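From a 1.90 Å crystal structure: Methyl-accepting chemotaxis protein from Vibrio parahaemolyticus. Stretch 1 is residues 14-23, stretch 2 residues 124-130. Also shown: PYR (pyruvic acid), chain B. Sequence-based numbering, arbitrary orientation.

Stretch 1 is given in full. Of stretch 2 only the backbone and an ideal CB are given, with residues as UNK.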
# COMPACT_ATOMS: atom_id res chain seq x y z
N ARG A 14 -5.95 13.12 2.91
CA ARG A 14 -5.68 11.93 3.72
C ARG A 14 -6.73 10.84 3.51
O ARG A 14 -6.40 9.66 3.55
CB ARG A 14 -5.61 12.27 5.23
CG ARG A 14 -4.41 13.12 5.66
CD ARG A 14 -3.15 12.71 4.91
NE ARG A 14 -1.91 13.04 5.61
CZ ARG A 14 -0.96 12.16 5.93
NH1 ARG A 14 -1.08 10.87 5.64
NH2 ARG A 14 0.14 12.58 6.56
N LYS A 15 -7.98 11.23 3.29
CA LYS A 15 -9.04 10.25 3.02
C LYS A 15 -8.79 9.52 1.70
O LYS A 15 -9.01 8.31 1.59
CB LYS A 15 -10.42 10.92 3.06
CG LYS A 15 -10.76 11.47 4.44
CD LYS A 15 -11.97 12.35 4.43
CE LYS A 15 -13.24 11.55 4.23
NZ LYS A 15 -14.38 12.21 4.93
N LYS A 16 -8.31 10.26 0.71
CA LYS A 16 -7.93 9.65 -0.57
C LYS A 16 -6.78 8.64 -0.38
O LYS A 16 -6.80 7.53 -0.94
CB LYS A 16 -7.53 10.74 -1.57
CG LYS A 16 -7.44 10.26 -3.01
CD LYS A 16 -7.44 11.50 -3.98
CE LYS A 16 -7.53 11.09 -5.45
NZ LYS A 16 -6.31 10.32 -5.92
N GLU A 17 -5.79 9.02 0.42
CA GLU A 17 -4.65 8.14 0.74
C GLU A 17 -5.16 6.85 1.43
O GLU A 17 -4.74 5.74 1.10
CB GLU A 17 -3.66 8.87 1.67
CG GLU A 17 -2.84 9.98 1.00
CD GLU A 17 -2.23 11.00 1.97
OE1 GLU A 17 -1.91 10.64 3.12
OE2 GLU A 17 -2.05 12.19 1.58
N LEU A 18 -6.04 7.02 2.41
CA LEU A 18 -6.56 5.88 3.15
C LEU A 18 -7.24 4.88 2.22
O LEU A 18 -7.09 3.67 2.38
CB LEU A 18 -7.51 6.35 4.26
CG LEU A 18 -6.81 6.94 5.51
CD1 LEU A 18 -7.85 7.63 6.35
CD2 LEU A 18 -6.13 5.79 6.30
N LYS A 19 -8.02 5.36 1.28
CA LYS A 19 -8.67 4.45 0.31
C LYS A 19 -7.65 3.66 -0.52
O LYS A 19 -7.84 2.48 -0.79
CB LYS A 19 -9.69 5.21 -0.56
CG LYS A 19 -10.94 5.61 0.29
CD LYS A 19 -12.04 6.23 -0.53
CE LYS A 19 -13.38 6.21 0.25
NZ LYS A 19 -14.22 4.93 0.11
N ALA A 20 -6.57 4.31 -0.91
CA ALA A 20 -5.45 3.66 -1.63
C ALA A 20 -4.76 2.61 -0.77
O ALA A 20 -4.51 1.48 -1.22
CB ALA A 20 -4.41 4.72 -2.11
N TYR A 21 -4.40 2.98 0.45
CA TYR A 21 -3.74 2.02 1.34
C TYR A 21 -4.63 0.83 1.60
O TYR A 21 -4.15 -0.30 1.62
CB TYR A 21 -3.42 2.69 2.70
CG TYR A 21 -2.48 3.91 2.59
CD1 TYR A 21 -1.45 3.93 1.66
CD2 TYR A 21 -2.62 5.00 3.45
CE1 TYR A 21 -0.57 5.00 1.56
CE2 TYR A 21 -1.75 6.08 3.37
CZ TYR A 21 -0.73 6.07 2.43
OH TYR A 21 0.12 7.15 2.33
N MSE A 22 -5.94 1.08 1.82
CA MSE A 22 -6.86 -0.03 2.03
C MSE A 22 -6.88 -0.95 0.79
O MSE A 22 -6.85 -2.17 0.94
CB MSE A 22 -8.30 0.46 2.33
CG MSE A 22 -9.32 -0.68 2.55
SE MSE A 22 -8.86 -1.94 4.01
CE MSE A 22 -8.58 -0.62 5.39
N MSE A 23 -6.95 -0.36 -0.40
CA MSE A 23 -6.89 -1.15 -1.63
C MSE A 23 -5.67 -2.04 -1.69
O MSE A 23 -5.75 -3.20 -2.07
CB MSE A 23 -6.94 -0.27 -2.89
CG MSE A 23 -7.10 -1.12 -4.11
SE MSE A 23 -7.24 -0.01 -5.72
CE MSE A 23 -9.06 0.66 -5.59
N UNK A 124 -7.04 10.20 15.72
CA UNK A 124 -6.83 9.42 14.50
C UNK A 124 -8.06 9.55 13.60
O UNK A 124 -9.18 9.81 14.08
CB UNK A 124 -6.55 7.95 14.83
N UNK A 125 -7.85 9.35 12.30
CA UNK A 125 -8.97 9.15 11.38
C UNK A 125 -8.84 7.74 10.82
O UNK A 125 -7.90 7.44 10.12
CB UNK A 125 -8.99 10.20 10.26
N UNK A 126 -9.79 6.87 11.17
CA UNK A 126 -9.75 5.48 10.71
C UNK A 126 -10.58 5.28 9.47
O UNK A 126 -11.48 6.07 9.19
CB UNK A 126 -10.24 4.53 11.81
N UNK A 127 -10.25 4.24 8.72
CA UNK A 127 -10.97 3.90 7.50
C UNK A 127 -11.03 2.36 7.46
O UNK A 127 -10.03 1.68 7.63
CB UNK A 127 -10.29 4.48 6.26
N UNK A 128 -12.24 1.81 7.32
CA UNK A 128 -12.46 0.37 7.31
C UNK A 128 -13.38 -0.12 6.14
O UNK A 128 -14.32 0.62 5.68
CB UNK A 128 -13.07 -0.04 8.65
N UNK A 129 -13.04 -1.31 5.63
CA UNK A 129 -13.82 -1.98 4.60
C UNK A 129 -14.19 -3.37 5.10
O UNK A 129 -13.44 -4.02 5.85
CB UNK A 129 -13.05 -2.06 3.28
N UNK A 130 -15.39 -3.81 4.73
CA UNK A 130 -15.90 -5.10 5.23
C UNK A 130 -15.63 -6.21 4.22
O UNK A 130 -15.94 -6.05 3.01
CB UNK A 130 -17.40 -5.01 5.52
C PYR B . -6.69 0.68 15.91
O PYR B . -6.83 1.93 15.52
OXT PYR B . -5.48 0.18 16.00
CA PYR B . -7.81 -0.11 16.24
O3 PYR B . -7.58 -1.32 16.61
CB PYR B . -9.25 0.38 16.22

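The strand 124-130 crosses the helix 14-23 at an angle of 39° between N-to-C directions, and its backbone angles are extended throughout. CA-to-CB points toward the helix at 125, 127 and 129.

At position 124 the ideal CB has nothing of the helix within 5.5 Å, so stretch 1 sets no preference; a long side chain ending in a donor, however, could reach the pyruvate carboxylate. The residue is Lys 124, all trans, whose NZ donates a hydrogen bond of 2.6 Å to O of the pyruvate.

Position 125 points toward the helix, its ideal CB 4.8 Å from Leu 18 CD1, with the aliphatic part of Lys 15 nearby. Leucine, isoleucine, valine or methionine would suit this apolar surface. Leu 125 fills it: its CG lies 4.2 Å from Leu 18 CD1, and its CD2 packs 3.8 Å from CG of Lys 15.

The ideal CB at 126 points away and has nothing of the helix within 5.5 Å, so stretch 1 sets no preference; the angles of -95/156 suit most residues and do not call for glycine. It is Gly 126, which has no side chain to point.

Position 127 is the most closely engaged. Its ideal CB is 3.9 Å from Leu 18 CB, and beyond it run the methylenes of Lys 19 toward a terminal amine. A large side chain is favoured; leucine or phenylalanine would serve the apolar part, while tyrosine is long enough to offer the amine an acceptor too. Tyr 127 does both. Its CB meets Leu 18 CB at 3.9 Å, CE2 at the ring edge lies 3.6 Å from Met 22 CB, and Lys 19 CG sits over one face in a CH-pi contact. At the far end, Lys 19 NZ donates a 3.1 Å hydrogen bond to Tyr 127 OH.

Position 128 again points away, so stretch 1 does not limit the size of the side chain here. It is Ala 128, whose CA is 4.4 Å from Met 22 CE.

Position 129 returns toward the helix, its ideal CB 4.0 Å from Met 22 CG. Methionine or leucine could pack here, as could glutamine or glutamate with the polar end carried onward. Glu 129 lays CD 3.4 Å from Met 22 CG, while OE2 accepts a 2.7 Å hydrogen bond from Tyr 127 OH. A water donates to both OE2 of Glu 129 and O of Lys 19, bridging strand and helix.

Position 130 is out of reach and unconstrained by stretch 1; it is Tyr 130, whose OH is hydrogen-bonded elsewhere in the structure.

Stretch 2 (124-130) KLGYAEY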
# COMPACT_ATOMS: atom_id res chain seq x y z
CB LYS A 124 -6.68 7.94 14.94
CG LYS A 124 -6.31 6.93 13.88
CD LYS A 124 -6.00 5.58 14.57
CE LYS A 124 -5.47 4.52 13.56
NZ LYS A 124 -4.99 3.27 14.27
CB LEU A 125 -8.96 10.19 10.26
CG LEU A 125 -9.97 9.95 9.11
CD1 LEU A 125 -11.41 9.93 9.67
CD2 LEU A 125 -9.81 11.04 8.06
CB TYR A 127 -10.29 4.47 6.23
CG TYR A 127 -11.05 3.98 5.00
CD1 TYR A 127 -12.34 4.42 4.75
CD2 TYR A 127 -10.50 3.00 4.17
CE1 TYR A 127 -13.07 3.93 3.65
CE2 TYR A 127 -11.20 2.51 3.06
CZ TYR A 127 -12.49 2.99 2.82
OH TYR A 127 -13.21 2.54 1.75
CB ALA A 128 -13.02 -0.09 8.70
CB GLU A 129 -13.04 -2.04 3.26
CG GLU A 129 -13.14 -0.72 2.46
CD GLU A 129 -12.38 -0.74 1.08
OE1 GLU A 129 -11.93 -1.86 0.66
OE2 GLU A 129 -12.23 0.38 0.47
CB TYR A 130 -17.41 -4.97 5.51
CG TYR A 130 -18.02 -6.24 6.08
CD1 TYR A 130 -17.46 -6.85 7.21
CD2 TYR A 130 -19.15 -6.84 5.51
CE1 TYR A 130 -18.01 -8.02 7.75
CE2 TYR A 130 -19.71 -8.01 6.04
CZ TYR A 130 -19.13 -8.60 7.15
OH TYR A 130 -19.65 -9.76 7.70
O HOH W 1 -10.22 1.19 -1.31
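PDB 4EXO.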